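Local coordinates for protein hydrazine synthase alpha subunit (Candidatus Kuenenia stuttgartiensis, PDB 5C2V) that catalyses, within the hydrazine synthase complex, the condensation of hydroxylamine with ammonia to hydrazine, the second half-reaction of hydrazine formation from nitric oxide and ammonium, at residues Trp308-Val316 with Glu327-Arg338; Tyr468-Arg479 with Pro771-Val781. One frame throughout, in Å; residues are numbered along the deposited sequence.

Interaction 1: Trp308-Val316 with Glu327-Arg338; sequences WGVGQLAAV and EKLTGKDGGLYR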
loop_
_atom_site.group_PDB
_atom_site.type_symbol
_atom_site.label_atom_id
_atom_site.label_comp_id
_atom_site.label_asym_id
_atom_site.label_seq_id
_atom_site.Cartn_x
_atom_site.Cartn_y
_atom_site.Cartn_z
ATOM N N TRP D 308 -11.061 -12.784 11.125
ATOM C CA TRP D 308 -10.724 -13.452 12.382
ATOM C C TRP D 308 -11.163 -12.668 13.617
ATOM O O TRP D 308 -11.097 -11.439 13.645
ATOM C CB TRP D 308 -9.219 -13.718 12.461
ATOM C CG TRP D 308 -8.797 -14.993 11.802
ATOM C CD1 TRP D 308 -9.410 -15.620 10.756
ATOM C CD2 TRP D 308 -7.675 -15.812 12.158
ATOM N NE1 TRP D 308 -8.734 -16.771 10.431
ATOM C CE2 TRP D 308 -7.665 -16.913 11.279
ATOM C CE3 TRP D 308 -6.676 -15.717 13.131
ATOM C CZ2 TRP D 308 -6.696 -17.911 11.343
ATOM C CZ3 TRP D 308 -5.715 -16.711 13.195
ATOM C CH2 TRP D 308 -5.732 -17.793 12.307
ATOM N N GLY D 309 -11.609 -13.397 14.637
ATOM C CA GLY D 309 -12.039 -12.796 15.887
ATOM C C GLY D 309 -10.982 -12.884 16.973
ATOM O O GLY D 309 -11.194 -12.433 18.098
ATOM N N VAL D 310 -9.840 -13.475 16.634
ATOM C CA VAL D 310 -8.706 -13.538 17.549
ATOM C C VAL D 310 -7.501 -12.859 16.908
ATOM O O VAL D 310 -7.445 -12.708 15.689
ATOM C CB VAL D 310 -8.351 -14.988 17.930
ATOM C CG1 VAL D 310 -9.564 -15.695 18.518
ATOM C CG2 VAL D 310 -7.825 -15.745 16.722
ATOM N N GLY D 311 -6.537 -12.452 17.727
ATOM C CA GLY D 311 -5.433 -11.644 17.245
ATOM C C GLY D 311 -4.657 -10.999 18.375
ATOM O O GLY D 311 -4.594 -11.535 19.481
ATOM N N GLN D 312 -4.034 -9.860 18.086
ATOM C CA GLN D 312 -3.335 -9.092 19.110
ATOM C C GLN D 312 -4.235 -8.009 19.699
ATOM O O GLN D 312 -5.406 -7.894 19.333
ATOM C CB GLN D 312 -2.064 -8.466 18.535
ATOM C CG GLN D 312 -1.086 -9.477 17.960
ATOM C CD GLN D 312 -0.624 -10.492 18.988
ATOM O OE1 GLN D 312 -0.554 -10.197 20.182
ATOM N NE2 GLN D 312 -0.308 -11.696 18.529
ATOM N N LEU D 313 -3.684 -7.218 20.614
ATOM C CA LEU D 313 -4.432 -6.132 21.241
ATOM C C LEU D 313 -3.865 -4.771 20.853
ATOM O O LEU D 313 -2.677 -4.508 21.037
ATOM C CB LEU D 313 -4.426 -6.281 22.765
ATOM C CG LEU D 313 -5.174 -7.472 23.365
ATOM C CD1 LEU D 313 -5.099 -7.436 24.884
ATOM C CD2 LEU D 313 -6.622 -7.490 22.897
ATOM N N ALA D 314 -4.722 -3.908 20.318
ATOM C CA ALA D 314 -4.306 -2.561 19.938
ATOM C C ALA D 314 -5.143 -1.517 20.665
ATOM O O ALA D 314 -6.236 -1.815 21.148
ATOM C CB ALA D 314 -4.410 -2.376 18.433
ATOM N N ALA D 315 -4.632 -0.292 20.748
ATOM C CA ALA D 315 -5.339 0.763 21.461
ATOM C C ALA D 315 -5.145 2.145 20.840
ATOM O O ALA D 315 -4.050 2.492 20.397
ATOM C CB ALA D 315 -4.906 0.786 22.921
ATOM N N VAL D 316 -6.222 2.927 20.817
ATOM C CA VAL D 316 -6.156 4.331 20.413
ATOM C C VAL D 316 -7.041 5.165 21.333
ATOM O O VAL D 316 -8.174 4.784 21.614
ATOM C CB VAL D 316 -6.592 4.545 18.942
ATOM C CG1 VAL D 316 -5.513 4.068 17.984
ATOM C CG2 VAL D 316 -7.914 3.844 18.657
ATOM N N GLU D 327 -1.017 2.524 19.694
ATOM C CA GLU D 327 -0.008 1.706 20.361
ATOM C C GLU D 327 -0.304 0.211 20.254
ATOM O O GLU D 327 -1.446 -0.196 20.035
ATOM C CB GLU D 327 0.111 2.104 21.833
ATOM C CG GLU D 327 -1.189 2.004 22.613
ATOM C CD GLU D 327 -1.010 2.330 24.083
ATOM O OE1 GLU D 327 0.107 2.124 24.606
ATOM O OE2 GLU D 327 -1.981 2.795 24.714
ATOM N N LYS D 328 0.739 -0.600 20.413
ATOM C CA LYS D 328 0.611 -2.054 20.401
ATOM C C LYS D 328 0.708 -2.603 21.821
ATOM O O LYS D 328 1.744 -2.474 22.473
ATOM C CB LYS D 328 1.691 -2.684 19.520
ATOM C CG LYS D 328 1.173 -3.709 18.527
ATOM C CD LYS D 328 0.346 -3.045 17.442
ATOM C CE LYS D 328 -0.025 -4.033 16.352
ATOM N NZ LYS D 328 -0.744 -3.370 15.230
ATOM N N LEU D 329 -0.375 -3.206 22.300
ATOM C CA LEU D 329 -0.431 -3.692 23.676
ATOM C C LEU D 329 0.199 -5.071 23.877
ATOM O O LEU D 329 0.581 -5.420 24.993
ATOM C CB LEU D 329 -1.885 -3.723 24.154
ATOM C CG LEU D 329 -2.617 -2.380 24.143
ATOM C CD1 LEU D 329 -4.045 -2.537 24.646
ATOM C CD2 LEU D 329 -1.860 -1.353 24.971
ATOM N N THR D 330 0.309 -5.850 22.804
ATOM C CA THR D 330 0.730 -7.251 22.908
ATOM C C THR D 330 1.630 -7.692 21.755
ATOM O O THR D 330 2.095 -6.872 20.963
ATOM C CB THR D 330 -0.485 -8.209 22.947
ATOM O OG1 THR D 330 -1.282 -8.020 21.771
ATOM C CG2 THR D 330 -1.341 -7.973 24.184
ATOM N N GLY D 331 1.875 -8.999 21.679
ATOM C CA GLY D 331 2.538 -9.592 20.531
ATOM C C GLY D 331 3.951 -10.109 20.723
ATOM O O GLY D 331 4.487 -10.787 19.846
ATOM N N LYS D 332 4.559 -9.807 21.862
ATOM C CA LYS D 332 5.947 -10.193 22.087
ATOM C C LYS D 332 6.086 -11.604 22.662
ATOM O O LYS D 332 7.194 -12.136 22.747
ATOM C CB LYS D 332 6.629 -9.172 23.000
ATOM C CG LYS D 332 7.198 -7.982 22.239
ATOM C CD LYS D 332 7.171 -6.710 23.067
ATOM C CE LYS D 332 6.784 -5.513 22.209
ATOM N NZ LYS D 332 5.643 -4.751 22.783
ATOM N N ASP D 333 4.968 -12.201 23.073
ATOM C CA ASP D 333 4.973 -13.595 23.514
ATOM C C ASP D 333 4.515 -14.575 22.431
ATOM O O ASP D 333 4.581 -15.790 22.619
ATOM C CB ASP D 333 4.090 -13.758 24.754
ATOM C CG ASP D 333 2.707 -13.159 24.572
ATOM O OD1 ASP D 333 2.000 -13.549 23.618
ATOM O OD2 ASP D 333 2.324 -12.296 25.388
ATOM N N GLY D 334 4.063 -14.049 21.297
ATOM C CA GLY D 334 3.569 -14.883 20.214
ATOM C C GLY D 334 2.207 -15.516 20.456
ATOM O O GLY D 334 1.732 -16.305 19.639
ATOM N N GLY D 335 1.571 -15.167 21.571
ATOM C CA GLY D 335 0.271 -15.723 21.912
ATOM C C GLY D 335 -0.882 -15.004 21.237
ATOM O O GLY D 335 -0.697 -13.947 20.635
ATOM N N LEU D 336 -2.077 -15.581 21.336
ATOM C CA LEU D 336 -3.270 -14.987 20.739
ATOM C C LEU D 336 -4.225 -14.437 21.797
ATOM O O LEU D 336 -4.536 -15.108 22.785
ATOM C CB LEU D 336 -3.998 -16.009 19.862
ATOM C CG LEU D 336 -3.282 -16.446 18.582
ATOM C CD1 LEU D 336 -4.148 -17.409 17.783
ATOM C CD2 LEU D 336 -2.900 -15.238 17.740
ATOM N N TYR D 337 -4.688 -13.210 21.574
ATOM C CA TYR D 337 -5.582 -12.531 22.507
ATOM C C TYR D 337 -6.973 -12.331 21.917
ATOM O O TYR D 337 -7.131 -12.170 20.706
ATOM C CB TYR D 337 -5.001 -11.174 22.913
ATOM C CG TYR D 337 -3.766 -11.251 23.781
ATOM C CD1 TYR D 337 -2.521 -11.528 23.231
ATOM C CD2 TYR D 337 -3.843 -11.031 25.150
ATOM C CE1 TYR D 337 -1.390 -11.594 24.022
ATOM C CE2 TYR D 337 -2.718 -11.095 25.949
ATOM C CZ TYR D 337 -1.493 -11.375 25.379
ATOM O OH TYR D 337 -0.370 -11.440 26.171
ATOM N N ARG D 338 -7.980 -12.341 22.784
ATOM C CA ARG D 338 -9.353 -12.068 22.382
ATOM C C ARG D 338 -10.183 -11.598 23.576
ATOM O O ARG D 338 -9.827 -11.849 24.732
ATOM C CB ARG D 338 -9.987 -13.313 21.751
ATOM C CG ARG D 338 -10.246 -14.437 22.739
ATOM C CD ARG D 338 -10.576 -15.752 22.054
ATOM N NE ARG D 338 -11.810 -15.693 21.278
ATOM C CZ ARG D 338 -12.375 -16.749 20.700
ATOM N NH1 ARG D 338 -11.819 -17.947 20.816
ATOM N NH2 ARG D 338 -13.499 -16.608 20.010
#
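Thr330 OG1 is gripped twice by the strand across from it. It accepts the backbone N-H of Leu313 at 2.8 Å, N to OG1, and gives its own proton to Gln312 OE1. That oxygen receives the proton in its carbonyl plane, on a lone pair. With chi1 58°, OG1 of Thr330 sits between its backbone N and carbonyl carbon. The methyl CG2 is thereby left to lie over the centre of the Tyr337 ring, 3.5 Å above its plane. The other end of the Gln312 amide is held too: NE2 donates to Gly335 O at 3.1 Å, with the oxygen 25° out of the amide plane. The bend of the Gln312 chain at chi2 (-59°) helps turn the amide back over the loop, where its CD lies against Gly331 CA.

Backbone bonds flank this centre. Leu329 N donates to Leu313 O, and Ala315 pairs with Glu327, in the hairpin of strands 312-317 and 327-328. At the other end Gly311 and Tyr337 form a single antiparallel bridge, with Tyr337 N to Gly311 O at 2.7 Å.

Leu313 crosses Tyr337 at about a right angle, CG to CB 3.7 Å. Ala315 CB meets Leu329 CD1 at 3.8 Å. Val310 CG1 lies over one face of the Arg338 guanidinium, whose NH1 makes a salt bridge with Asp44. Within the loop, Asp333 OD1 closes an Asx turn on Gly335 N, and OD2 accepts from Tyr337 OH. Leu336 also packs on Trp308 of the second copy of this subunit.

The connection between two neighbouring sheets, consistent with adjacent blades of the six-bladed propeller, is thus fixed by side-chain hydrogen bonds where regular strand pairing is interrupted.

Interaction 2: Tyr468-Arg479 with Pro771-Val781; sequences YQCVEPDSTRFR and PGPDFYPGYLV. With CA (calcium ion), chain Z.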
loop_
_atom_site.group_PDB
_atom_site.type_symbol
_atom_site.label_atom_id
_atom_site.label_comp_id
_atom_site.label_asym_id
_atom_site.label_seq_id
_atom_site.Cartn_x
_atom_site.Cartn_y
_atom_site.Cartn_z
ATOM N N TYR D 468 -27.859 -2.503 -4.012
ATOM C CA TYR D 468 -28.779 -3.629 -3.925
ATOM C C TYR D 468 -28.090 -4.818 -3.272
ATOM O O TYR D 468 -26.998 -5.213 -3.682
ATOM C CB TYR D 468 -29.300 -4.025 -5.307
ATOM C CG TYR D 468 -30.030 -2.926 -6.044
ATOM C CD1 TYR D 468 -30.674 -1.905 -5.355
ATOM C CD2 TYR D 468 -30.080 -2.913 -7.431
ATOM C CE1 TYR D 468 -31.342 -0.901 -6.030
ATOM C CE2 TYR D 468 -30.746 -1.915 -8.113
ATOM C CZ TYR D 468 -31.375 -0.911 -7.409
ATOM O OH TYR D 468 -32.039 0.084 -8.089
ATOM N N GLN D 469 -28.728 -5.382 -2.254
ATOM C CA GLN D 469 -28.199 -6.562 -1.590
ATOM C C GLN D 469 -28.180 -7.728 -2.568
ATOM O O GLN D 469 -29.051 -7.836 -3.430
ATOM C CB GLN D 469 -29.031 -6.910 -0.355
ATOM C CG GLN D 469 -28.448 -8.021 0.501
ATOM C CD GLN D 469 -27.155 -7.619 1.188
ATOM O OE1 GLN D 469 -27.170 -7.075 2.292
ATOM N NE2 GLN D 469 -26.028 -7.895 0.542
ATOM N N CYS D 470 -27.188 -8.601 -2.436
ATOM C CA CYS D 470 -27.070 -9.727 -3.349
ATOM C C CYS D 470 -27.807 -10.932 -2.786
ATOM O O CYS D 470 -27.380 -11.535 -1.801
ATOM C CB CYS D 470 -25.599 -10.068 -3.598
ATOM S SG CYS D 470 -25.328 -11.456 -4.723
ATOM N N VAL D 471 -28.915 -11.281 -3.430
ATOM C CA VAL D 471 -29.721 -12.417 -3.008
ATOM C C VAL D 471 -29.915 -13.386 -4.170
ATOM O O VAL D 471 -30.536 -13.063 -5.185
ATOM C CB VAL D 471 -31.091 -11.965 -2.437
ATOM C CG1 VAL D 471 -30.900 -11.294 -1.085
ATOM C CG2 VAL D 471 -31.805 -11.017 -3.394
ATOM N N GLU D 472 -29.354 -14.580 -4.020
ATOM C CA GLU D 472 -29.398 -15.580 -5.076
ATOM C C GLU D 472 -29.797 -16.933 -4.502
ATOM O O GLU D 472 -28.938 -17.764 -4.205
ATOM C CB GLU D 472 -28.044 -15.678 -5.782
ATOM C CG GLU D 472 -27.539 -14.361 -6.361
ATOM C CD GLU D 472 -28.276 -13.947 -7.621
ATOM O OE1 GLU D 472 -28.996 -14.788 -8.198
ATOM O OE2 GLU D 472 -28.135 -12.775 -8.034
ATOM N N PRO D 473 -31.111 -17.155 -4.339
ATOM C CA PRO D 473 -31.649 -18.384 -3.745
ATOM C C PRO D 473 -31.385 -19.620 -4.600
ATOM O O PRO D 473 -31.156 -20.702 -4.060
ATOM C CB PRO D 473 -33.150 -18.098 -3.650
ATOM C CG PRO D 473 -33.407 -17.086 -4.712
ATOM C CD PRO D 473 -32.180 -16.226 -4.747
ATOM N N ASP D 474 -31.418 -19.456 -5.919
ATOM C CA ASP D 474 -31.167 -20.563 -6.834
ATOM C C ASP D 474 -29.687 -20.625 -7.194
ATOM O O ASP D 474 -29.154 -19.717 -7.831
ATOM C CB ASP D 474 -32.024 -20.422 -8.093
ATOM C CG ASP D 474 -31.875 -21.600 -9.035
ATOM O OD1 ASP D 474 -31.497 -22.695 -8.568
ATOM O OD2 ASP D 474 -32.143 -21.432 -10.243
ATOM N N SER D 475 -29.030 -21.704 -6.784
ATOM C CA SER D 475 -27.585 -21.830 -6.941
ATOM C C SER D 475 -27.177 -22.189 -8.366
ATOM O O SER D 475 -25.992 -22.173 -8.701
ATOM C CB SER D 475 -27.038 -22.876 -5.966
ATOM O OG SER D 475 -27.627 -24.145 -6.193
ATOM N N THR D 476 -28.154 -22.526 -9.202
ATOM C CA THR D 476 -27.865 -22.850 -10.593
ATOM C C THR D 476 -27.811 -21.588 -11.455
ATOM O O THR D 476 -27.314 -21.617 -12.579
ATOM C CB THR D 476 -28.912 -23.825 -11.173
ATOM O OG1 THR D 476 -30.175 -23.162 -11.308
ATOM C CG2 THR D 476 -29.068 -25.038 -10.265
ATOM N N ARG D 477 -28.337 -20.486 -10.926
ATOM C CA ARG D 477 -28.311 -19.207 -11.631
ATOM C C ARG D 477 -27.197 -18.256 -11.182
ATOM O O ARG D 477 -27.048 -17.172 -11.746
ATOM C CB ARG D 477 -29.664 -18.507 -11.485
ATOM C CG ARG D 477 -30.796 -19.192 -12.232
ATOM C CD ARG D 477 -30.713 -18.923 -13.726
ATOM N NE ARG D 477 -31.005 -17.529 -14.046
ATOM C CZ ARG D 477 -31.054 -17.037 -15.280
ATOM N NH1 ARG D 477 -30.828 -17.827 -16.321
ATOM N NH2 ARG D 477 -31.328 -15.754 -15.473
ATOM N N PHE D 478 -26.414 -18.649 -10.179
ATOM C CA PHE D 478 -25.403 -17.745 -9.628
ATOM C C PHE D 478 -24.071 -18.434 -9.336
ATOM O O PHE D 478 -24.031 -19.519 -8.756
ATOM C CB PHE D 478 -25.932 -17.082 -8.352
ATOM C CG PHE D 478 -24.928 -16.197 -7.662
ATOM C CD1 PHE D 478 -24.605 -14.953 -8.182
ATOM C CD2 PHE D 478 -24.321 -16.603 -6.485
ATOM C CE1 PHE D 478 -23.688 -14.136 -7.546
ATOM C CE2 PHE D 478 -23.403 -15.790 -5.844
ATOM C CZ PHE D 478 -23.086 -14.555 -6.375
ATOM N N ARG D 479 -22.982 -17.780 -9.730
ATOM C CA ARG D 479 -21.640 -18.320 -9.539
ATOM C C ARG D 479 -20.659 -17.241 -9.085
ATOM O O ARG D 479 -20.630 -16.143 -9.639
ATOM C CB ARG D 479 -21.141 -18.972 -10.832
ATOM C CG ARG D 479 -19.772 -19.618 -10.717
ATOM C CD ARG D 479 -19.786 -20.759 -9.716
ATOM N NE ARG D 479 -18.443 -21.261 -9.441
ATOM C CZ ARG D 479 -17.856 -22.237 -10.124
ATOM N NH1 ARG D 479 -18.493 -22.823 -11.129
ATOM N NH2 ARG D 479 -16.630 -22.629 -9.803
ATOM N N PRO D 771 -31.271 -7.886 -9.264
ATOM C CA PRO D 771 -31.097 -8.848 -8.168
ATOM C C PRO D 771 -31.934 -10.114 -8.340
ATOM O O PRO D 771 -33.114 -10.033 -8.678
ATOM C CB PRO D 771 -31.554 -8.061 -6.937
ATOM C CG PRO D 771 -31.316 -6.637 -7.299
ATOM C CD PRO D 771 -31.622 -6.545 -8.765
ATOM N N GLY D 772 -31.317 -11.269 -8.110
ATOM C CA GLY D 772 -31.996 -12.542 -8.256
ATOM C C GLY D 772 -32.012 -13.024 -9.693
ATOM O O GLY D 772 -31.638 -12.285 -10.603
ATOM N N PRO D 773 -32.439 -14.276 -9.908
ATOM C CA PRO D 773 -32.527 -14.841 -11.259
ATOM C C PRO D 773 -33.592 -14.150 -12.106
ATOM O O PRO D 773 -34.714 -13.950 -11.641
ATOM C CB PRO D 773 -32.894 -16.306 -11.005
ATOM C CG PRO D 773 -33.548 -16.306 -9.664
ATOM C CD PRO D 773 -32.851 -15.241 -8.873
ATOM N N ASP D 774 -33.237 -13.790 -13.336
ATOM C CA ASP D 774 -34.176 -13.147 -14.249
ATOM C C ASP D 774 -34.160 -13.806 -15.625
ATOM O O ASP D 774 -33.492 -14.821 -15.831
ATOM C CB ASP D 774 -33.869 -11.654 -14.378
ATOM C CG ASP D 774 -32.396 -11.377 -14.590
ATOM O OD1 ASP D 774 -31.909 -11.558 -15.725
ATOM O OD2 ASP D 774 -31.728 -10.968 -13.617
ATOM N N PHE D 775 -34.898 -13.222 -16.562
ATOM C CA PHE D 775 -35.063 -13.803 -17.891
ATOM C C PHE D 775 -33.923 -13.440 -18.842
ATOM O O PHE D 775 -33.812 -14.008 -19.928
ATOM C CB PHE D 775 -36.397 -13.361 -18.495
ATOM C CG PHE D 775 -37.598 -13.910 -17.778
ATOM C CD1 PHE D 775 -37.509 -15.083 -17.045
ATOM C CD2 PHE D 775 -38.817 -13.255 -17.837
ATOM C CE1 PHE D 775 -38.612 -15.592 -16.385
ATOM C CE2 PHE D 775 -39.924 -13.758 -17.179
ATOM C CZ PHE D 775 -39.821 -14.928 -16.453
ATOM N N TYR D 776 -33.082 -12.496 -18.435
ATOM C CA TYR D 776 -31.964 -12.065 -19.267
ATOM C C TYR D 776 -30.802 -13.059 -19.188
ATOM O O TYR D 776 -30.592 -13.685 -18.149
ATOM C CB TYR D 776 -31.507 -10.663 -18.856
ATOM C CG TYR D 776 -32.512 -9.583 -19.193
ATOM C CD1 TYR D 776 -32.600 -9.069 -20.481
ATOM C CD2 TYR D 776 -33.374 -9.081 -18.226
ATOM C CE1 TYR D 776 -33.518 -8.084 -20.796
ATOM C CE2 TYR D 776 -34.294 -8.095 -18.532
ATOM C CZ TYR D 776 -34.362 -7.601 -19.818
ATOM O OH TYR D 776 -35.275 -6.620 -20.128
ATOM N N PRO D 777 -30.052 -13.207 -20.297
ATOM C CA PRO D 777 -28.955 -14.177 -20.429
ATOM C C PRO D 777 -27.941 -14.131 -19.287
ATOM O O PRO D 777 -27.570 -13.051 -18.832
ATOM C CB PRO D 777 -28.293 -13.770 -21.746
ATOM C CG PRO D 777 -29.400 -13.186 -22.542
ATOM C CD PRO D 777 -30.276 -12.468 -21.553
ATOM N N GLY D 778 -27.500 -15.303 -18.837
ATOM C CA GLY D 778 -26.545 -15.391 -17.748
ATOM C C GLY D 778 -26.168 -16.817 -17.388
ATOM O O GLY D 778 -26.574 -17.767 -18.059
ATOM N N TYR D 779 -25.387 -16.955 -16.320
ATOM C CA TYR D 779 -24.887 -18.249 -15.857
ATOM C C TYR D 779 -26.005 -19.244 -15.555
ATOM O O TYR D 779 -26.935 -18.938 -14.811
ATOM C CB TYR D 779 -24.018 -18.047 -14.613
ATOM C CG TYR D 779 -23.540 -19.325 -13.956
ATOM C CD1 TYR D 779 -22.393 -19.970 -14.399
ATOM C CD2 TYR D 779 -24.226 -19.874 -12.879
ATOM C CE1 TYR D 779 -21.948 -21.133 -13.797
ATOM C CE2 TYR D 779 -23.789 -21.037 -12.271
ATOM C CZ TYR D 779 -22.651 -21.661 -12.733
ATOM O OH TYR D 779 -22.213 -22.817 -12.129
ATOM N N LEU D 780 -25.907 -20.435 -16.140
ATOM C CA LEU D 780 -26.879 -21.492 -15.886
ATOM C C LEU D 780 -26.236 -22.877 -15.869
ATOM O O LEU D 780 -25.438 -23.211 -16.745
ATOM C CB LEU D 780 -27.994 -21.449 -16.934
ATOM C CG LEU D 780 -29.066 -22.537 -16.858
ATOM C CD1 LEU D 780 -29.737 -22.547 -15.492
ATOM C CD2 LEU D 780 -30.095 -22.352 -17.962
ATOM N N VAL D 781 -26.593 -23.681 -14.871
ATOM C CA VAL D 781 -26.178 -25.079 -14.812
ATOM C C VAL D 781 -27.342 -25.957 -14.365
ATOM O O VAL D 781 -27.589 -27.018 -14.937
ATOM C CB VAL D 781 -24.987 -25.300 -13.852
ATOM C CG1 VAL D 781 -23.729 -24.628 -14.384
ATOM C CG2 VAL D 781 -25.326 -24.803 -12.454
HETATM CA CA CA Z . -30.204 -11.029 -11.893
HETATM O O HOH W 1 -29.220 -10.651 -6.036
HETATM O O HOH W 2 -28.525 -11.262 -10.211
HETATM O O HOH W 3 -27.916 -16.679 -14.087
HETATM O O HOH W 4 -29.461 -13.027 -13.007
#
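A calcium site in the C-terminal tail lies against a loop of the middle domain. Gly772 O and Asp774 OD2 each bind the calcium at 2.3 Å. Two waters join them, and Asp768 and Ile770 complete the site. One of these waters also donates to Glu472 OE2 at 2.7 Å, so the middle-domain carboxylate acts in the second shell. Asp774 OD1 does not bind the metal: it accepts from Tyr776 N in an Asx turn and makes a salt bridge with Arg647.

Nearby, one water accepts from both Val471 N and Gly772 N. Another donates to Arg477 O and Tyr779 O, and ties the loops again. Val781 N donates to Thr476 O at 3.2 Å. The aliphatic part of Arg477 crosses Pro773 at a slant, Arg477 CG to Pro773 CB 3.8 Å. At the start of both segments, Pro771 CG packs on Tyr468, whose hydroxyl is bonded to Gln641.

The Tyr779 side chain is swung beside its own carbonyl carbon (chi1 175°), which carries the ring to the end of segment 468-479. There Arg479 CB makes a CH-pi contact, 3.5 Å from the ring centroid and 8° off its normal.

The two contacts follow each other along the chain: both segments of interaction 1 precede 771-781 and 468-479 of interaction 2. Their centres are about 41 Å apart and their nearest atoms about 19 Å, so they do not meet. Interaction 1 is local: 308-316 and 327-338 are close in sequence and join the sheet ending in strand 327-328 to the one beginning with strand 336-342. The segments of interaction 2 have 291 residues between them. The first is a buried contact of strands and their connecting loop in the N-terminal part, between neighbouring propeller sheets. The second is a surface contact between irregular segments that ties the chain's C-terminal end to the middle domain.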